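Local coordinates for protein TqaA (Penicillium aethiopicum, PDB 5EJD) that probably serves as a thiolation (peptidyl carrier) domain of a nonribosomal peptide synthetase, holding substrates on a covalently attached 4'-phosphopantetheine arm, at residues K2-T6 with D7-E11; H65-L68 with S69-A72. All coordinates share one frame; numbering follows the deposited sequence.

Interaction 1 (K2-T6 with D7-E11); sequences KQLST and DAERE
E9 and T6 tie the loop K2-T6 to the first turn of helix 7-20 by bonds in both directions. T6 is the N-cap: its OG1 accepts from E9 N at 3.0 Å, with an N-H...O angle of 163°. In turn, the E9 carboxylate reaches back one residue beyond the cap, and OE1 takes the amide of S5 (S5 N to E9 OE1 3.0 Å), met on its anti side and somewhat out of the carboxylate plane. S5 OG adds a weak bond to the same oxygen. T6 OG1 can meet the amide because chi1 of 83° sets it between the backbone N and the carbonyl carbon. R10 N donates to T6 O at 3.2 Å, the first i to i+4 bond, while the R10 guanidinium lies with one face over that carbonyl. Its NH1 forms a salt bridge with D7 OD1 (2.6 Å), and NH2 gives S5 O a weak bond. An alanine in place of E9 would probably leave the S5 amide without its carboxylate partner and the loop less firmly held to the helix. L4 crosses E9 obliquely, its CD2 methyl 4.1 Å from E9 CB.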
ATOM      1  N   LYS B   2      14.300 -30.807  13.828  1.00 70.21           N
ATOM      2  CA  LYS B   2      13.557 -31.740  12.870  1.00 72.42           C
ATOM      3  C   LYS B   2      13.845 -31.590  11.335  1.00 73.32           C
ATOM      4  O   LYS B   2      13.501 -30.587  10.733  1.00 65.86           O
ATOM      5  CB  LYS B   2      12.047 -31.652  13.094  1.00 68.91           C
ATOM      6  CG  LYS B   2      11.297 -32.759  12.374  1.00 73.77           C
ATOM      7  CD  LYS B   2       9.848 -32.920  12.806  1.00 78.05           C
ATOM      8  CE  LYS B   2       9.030 -33.623  11.697  1.00 80.79           C
ATOM      9  NZ  LYS B   2       7.593 -33.871  12.009  1.00 74.68           N
ATOM     10  N   GLN B   3      14.390 -32.637  10.711  1.00 74.36           N
ATOM     11  CA  GLN B   3      14.981 -32.555   9.367  1.00 72.83           C
ATOM     12  C   GLN B   3      13.946 -32.387   8.236  1.00 65.40           C
ATOM     13  O   GLN B   3      12.803 -32.852   8.316  1.00 53.77           O
ATOM     14  CB  GLN B   3      15.861 -33.799   9.104  1.00 86.30           C
ATOM     15  CG  GLN B   3      16.840 -33.726   7.975  1.00 96.05           C
ATOM     16  CD  GLN B   3      17.266 -35.091   7.400  1.00 96.15           C
ATOM     17  OE1 GLN B   3      16.776 -36.148   7.809  1.00 90.18           O
ATOM     18  NE2 GLN B   3      18.195 -35.061   6.452  1.00 93.81           N
ATOM     19  N   LEU B   4      14.357 -31.680   7.187  1.00 59.02           N
ATOM     20  CA  LEU B   4      13.520 -31.539   6.000  1.00 58.06           C
ATOM     21  C   LEU B   4      13.578 -32.826   5.185  1.00 60.16           C
ATOM     22  O   LEU B   4      14.648 -33.280   4.775  1.00 67.50           O
ATOM     23  CB  LEU B   4      13.955 -30.355   5.148  1.00 54.82           C
ATOM     24  CG  LEU B   4      14.028 -28.976   5.830  1.00 50.05           C
ATOM     25  CD1 LEU B   4      14.931 -28.018   5.077  1.00 45.93           C
ATOM     26  CD2 LEU B   4      12.665 -28.398   6.135  1.00 49.90           C
ATOM     27  N   SER B   5      12.404 -33.355   4.891  1.00 59.70           N
ATOM     28  CA  SER B   5      12.273 -34.703   4.389  1.00 61.44           C
ATOM     29  C   SER B   5      11.774 -34.740   2.919  1.00 63.57           C
ATOM     30  O   SER B   5      12.199 -35.603   2.182  1.00 75.93           O
ATOM     31  CB  SER B   5      11.424 -35.571   5.320  1.00 60.63           C
ATOM     32  OG  SER B   5      10.073 -35.312   5.070  1.00 63.61           O
ATOM     33  N   THR B   6      10.918 -33.810   2.484  1.00 58.48           N
ATOM     34  CA  THR B   6      10.410 -33.821   1.101  1.00 51.54           C
ATOM     35  C   THR B   6      11.013 -32.705   0.281  1.00 46.77           C
ATOM     36  O   THR B   6      11.641 -31.806   0.806  1.00 48.21           O
ATOM     37  CB  THR B   6       8.860 -33.707   1.027  1.00 54.80           C
ATOM     38  OG1 THR B   6       8.453 -32.333   1.115  1.00 56.88           O
ATOM     39  CG2 THR B   6       8.187 -34.502   2.149  1.00 56.79           C
ATOM     40  N   ASP B   7      10.814 -32.764  -1.021  1.00 43.96           N
ATOM     41  CA  ASP B   7      11.275 -31.697  -1.915  1.00 48.44           C
ATOM     42  C   ASP B   7      10.514 -30.397  -1.729  1.00 43.83           C
ATOM     43  O   ASP B   7      11.075 -29.318  -1.921  1.00 41.97           O
ATOM     44  CB  ASP B   7      11.165 -32.130  -3.394  1.00 53.11           C
ATOM     45  CG  ASP B   7      12.292 -33.072  -3.811  1.00 62.04           C
ATOM     46  OD1 ASP B   7      13.326 -33.166  -3.097  1.00 69.00           O
ATOM     47  OD2 ASP B   7      12.152 -33.737  -4.862  1.00 73.91           O
ATOM     48  N   ALA B   8       9.221 -30.517  -1.450  1.00 38.55           N
ATOM     49  CA  ALA B   8       8.389 -29.386  -1.149  1.00 37.82           C
ATOM     50  C   ALA B   8       8.867 -28.680   0.157  1.00 35.97           C
ATOM     51  O   ALA B   8       8.897 -27.456   0.208  1.00 29.55           O
ATOM     52  CB  ALA B   8       6.926 -29.808  -1.025  1.00 39.03           C
ATOM     53  N   GLU B   9       9.240 -29.454   1.176  1.00 36.00           N
ATOM     54  CA  GLU B   9       9.749 -28.883   2.405  1.00 36.58           C
ATOM     55  C   GLU B   9      11.030 -28.130   2.133  1.00 37.58           C
ATOM     56  O   GLU B   9      11.224 -27.040   2.649  1.00 39.87           O
ATOM     57  CB  GLU B   9       9.932 -29.935   3.496  1.00 40.09           C
ATOM     58  CG  GLU B   9       8.625 -30.576   3.962  1.00 45.81           C
ATOM     59  CD  GLU B   9       8.771 -31.489   5.198  1.00 53.91           C
ATOM     60  OE1 GLU B   9       9.900 -31.901   5.563  1.00 55.54           O
ATOM     61  OE2 GLU B   9       7.720 -31.840   5.785  1.00 55.46           O
ATOM     62  N   ARG B  10      11.898 -28.661   1.295  1.00 37.62           N
ATOM     63  CA  ARG B  10      13.137 -27.964   0.991  1.00 39.11           C
ATOM     64  C   ARG B  10      12.896 -26.668   0.266  1.00 35.80           C
ATOM     65  O   ARG B  10      13.571 -25.680   0.546  1.00 39.48           O
ATOM     66  CB  ARG B  10      14.105 -28.837   0.159  1.00 47.24           C
ATOM     67  CG  ARG B  10      14.754 -29.957   0.960  1.00 54.44           C
ATOM     68  CD  ARG B  10      15.626 -30.904   0.144  1.00 60.36           C
ATOM     69  NE  ARG B  10      15.575 -32.180   0.852  1.00 68.38           N
ATOM     70  CZ  ARG B  10      14.837 -33.233   0.506  1.00 66.15           C
ATOM     71  NH1 ARG B  10      14.114 -33.235  -0.606  1.00 64.87           N
ATOM     72  NH2 ARG B  10      14.852 -34.305   1.277  1.00 68.88           N
ATOM     73  N   GLU B  11      12.038 -26.697  -0.744  1.00 36.38           N
ATOM     74  CA  GLU B  11      11.840 -25.508  -1.561  1.00 40.60           C
ATOM     75  C   GLU B  11      11.190 -24.426  -0.688  1.00 37.94           C
ATOM     76  O   GLU B  11      11.553 -23.261  -0.750  1.00 32.79           O
ATOM     77  CB  GLU B  11      11.085 -25.717  -2.910  1.00 46.54           C
ATOM     78  CG  GLU B  11      11.946 -25.335  -4.124  1.00 57.77           C
ATOM     79  CD  GLU B  11      12.582 -23.919  -4.179  1.00 66.54           C
ATOM     80  OE1 GLU B  11      12.268 -22.928  -3.459  1.00 60.09           O
ATOM     81  OE2 GLU B  11      13.461 -23.796  -5.048  1.00 74.60           O
TER

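Interaction 2 (H65-L68 with S69-A72); sequences HPVL and SELA
The start of helix 68-74, with V67 at its N-cap, receives the short linker that leaves helix 59-64 at H65. V67 has no side-chain acceptor for an amide of the first turn, and its backbone does the work: V67 O accepts from L71 N at 2.9 Å, and L68 O accepts from A72 N at the same 2.9 Å. Both donor nitrogens lie nearly along the C=O axis of their acceptors, as in a regular helix from its first turn.

Around these bonds the side chains close the turn. E70 runs back beside the linker as an extended chain, its CB 3.5 Å from V67 O. With chi1 at -71°, CG stands beside the backbone N, and the chain carries OE1 to 3.9 Å from V67 CB. The same oxygen lies near the plane of the H65 imidazole, at its edge and 4.2 Å from H65 CD2, with ring and carboxylate turned 89° apart; this is a loose approach, with no bond between ring and carboxylate. H65 also brings its CB against the first turn, 4.2 Å from E70 CB, and its carbonyl O meets L71 CB at 3.5 Å. V67 sends CG1 the other way, anti to its backbone N (chi1 169°), to lie 3.8 Å from S69 OG. That hydroxyl has a weak hydrogen bond to A29 O.

L68 points away from this turn into the core, where it packs on L12 and W16 of helix 7-20; L71 touches L12 and, on helix 59-64, I62. The linker and the first helical residue are tied to the preceding loop by backbone hydrogen bonds of P66 with F33 and of L68 with D31. A short third helix joined by a tight linker to the last helix is characteristic of the four-helix carrier-protein fold.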
ATOM      1  N   HIS B  65      -2.163 -23.109   7.928  1.00 38.00           N
ATOM      2  CA  HIS B  65      -1.113 -24.094   8.120  1.00 35.82           C
ATOM      3  C   HIS B  65       0.229 -23.450   8.341  1.00 35.13           C
ATOM      4  O   HIS B  65       1.114 -23.491   7.500  1.00 33.06           O
ATOM      5  CB  HIS B  65      -1.070 -25.008   6.929  1.00 33.97           C
ATOM      6  CG  HIS B  65      -2.319 -25.779   6.768  1.00 39.34           C
ATOM      7  ND1 HIS B  65      -3.207 -25.562   5.734  1.00 40.38           N
ATOM      8  CD2 HIS B  65      -2.884 -26.698   7.588  1.00 37.72           C
ATOM      9  CE1 HIS B  65      -4.254 -26.342   5.909  1.00 38.82           C
ATOM     10  NE2 HIS B  65      -4.077 -27.039   7.024  1.00 37.98           N
ATOM     11  N   PRO B  66       0.382 -22.826   9.506  1.00 32.70           N
ATOM     12  CA  PRO B  66       1.577 -22.029   9.813  1.00 35.60           C
ATOM     13  C   PRO B  66       2.869 -22.836   9.957  1.00 32.80           C
ATOM     14  O   PRO B  66       3.951 -22.251   9.917  1.00 29.94           O
ATOM     15  CB  PRO B  66       1.220 -21.377  11.151  1.00 20.00           C
ATOM     16  CG  PRO B  66       0.258 -22.326  11.781  1.00 20.00           C
ATOM     17  CD  PRO B  66      -0.541 -22.908  10.650  1.00 20.00           C
ATOM     18  N   VAL B  67       2.760 -24.150  10.124  1.00 31.66           N
ATOM     19  CA  VAL B  67       3.934 -24.986  10.329  1.00 31.81           C
ATOM     20  C   VAL B  67       4.439 -25.456   8.983  1.00 31.23           C
ATOM     21  O   VAL B  67       3.646 -25.883   8.124  1.00 32.02           O
ATOM     22  CB  VAL B  67       3.608 -26.178  11.258  1.00 34.28           C
ATOM     23  CG1 VAL B  67       4.738 -27.199  11.256  1.00 35.35           C
ATOM     24  CG2 VAL B  67       3.372 -25.684  12.672  1.00 30.88           C
ATOM     25  N   LEU B  68       5.755 -25.426   8.794  1.00 31.41           N
ATOM     26  CA  LEU B  68       6.327 -25.665   7.467  1.00 31.67           C
ATOM     27  C   LEU B  68       5.885 -26.976   6.841  1.00 34.55           C
ATOM     28  O   LEU B  68       5.422 -26.994   5.699  1.00 39.20           O
ATOM     29  CB  LEU B  68       7.832 -25.608   7.508  1.00 31.81           C
ATOM     30  CG  LEU B  68       8.533 -25.437   6.158  1.00 33.42           C
ATOM     31  CD1 LEU B  68       9.868 -24.765   6.361  1.00 34.82           C
ATOM     32  CD2 LEU B  68       8.766 -26.748   5.457  1.00 37.50           C
ATOM     33  N   SER B  69       6.026 -28.069   7.571  1.00 36.79           N
ATOM     34  CA  SER B  69       5.690 -29.381   7.039  1.00 39.77           C
ATOM     35  C   SER B  69       4.231 -29.445   6.624  1.00 40.96           C
ATOM     36  O   SER B  69       3.925 -30.049   5.602  1.00 49.22           O
ATOM     37  CB  SER B  69       6.009 -30.493   8.059  1.00 41.87           C
ATOM     38  OG  SER B  69       5.250 -30.329   9.239  1.00 42.61           O
ATOM     39  N   GLU B  70       3.335 -28.860   7.418  1.00 40.82           N
ATOM     40  CA  GLU B  70       1.906 -28.825   7.074  1.00 41.10           C
ATOM     41  C   GLU B  70       1.591 -27.977   5.859  1.00 40.39           C
ATOM     42  O   GLU B  70       0.786 -28.357   5.025  1.00 38.63           O
ATOM     43  CB  GLU B  70       1.102 -28.321   8.215  1.00 48.29           C
ATOM     44  CG  GLU B  70       0.965 -29.245   9.411  1.00 62.44           C
ATOM     45  CD  GLU B  70      -0.100 -28.572  10.358  1.00 83.88           C
ATOM     46  OE1 GLU B  70      -0.063 -27.323  10.613  1.00 98.17           O
ATOM     47  OE2 GLU B  70      -1.087 -29.200  10.782  1.00 94.87           O
ATOM     48  N   LEU B  71       2.295 -26.864   5.713  1.00 39.98           N
ATOM     49  CA  LEU B  71       2.114 -26.029   4.550  1.00 37.74           C
ATOM     50  C   LEU B  71       2.620 -26.719   3.285  1.00 39.71           C
ATOM     51  O   LEU B  71       2.053 -26.547   2.200  1.00 38.13           O
ATOM     52  CB  LEU B  71       2.819 -24.664   4.732  1.00 35.49           C
ATOM     53  CG  LEU B  71       2.759 -23.666   3.570  1.00 32.20           C
ATOM     54  CD1 LEU B  71       1.328 -23.287   3.228  1.00 31.58           C
ATOM     55  CD2 LEU B  71       3.548 -22.437   3.904  1.00 32.51           C
ATOM     56  N   ALA B  72       3.711 -27.459   3.409  1.00 40.75           N
ATOM     57  CA  ALA B  72       4.247 -28.189   2.251  1.00 41.31           C
ATOM     58  C   ALA B  72       3.308 -29.245   1.692  1.00 45.02           C
ATOM     59  O   ALA B  72       3.344 -29.496   0.502  1.00 46.86           O
ATOM     60  CB  ALA B  72       5.588 -28.790   2.605  1.00 42.81           C
TER

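Overall arrangement
Interactions 1 and 2 are the N-terminal starts of two helices that pack on each other; the centres of the two contacts are about 11 Å apart. E9 joins them: besides its role in interaction 1, it lays CG 3.8 Å from A72 CB, its carbonyl O 3.7 Å from L68 CD2, and OE2 beside S69 CB. A29 is a second bridge, through backbone hydrogen bonds with K2 of the first contact and with S69 of the second. Neither contact forms the prosthetic-group site. P66 of interaction 2 has its side chain about 12 Å from that of S40, the serine that carries 4'-phosphopantetheine, and about 12 Å from the bound cofactor; interaction 1 lies away from the site.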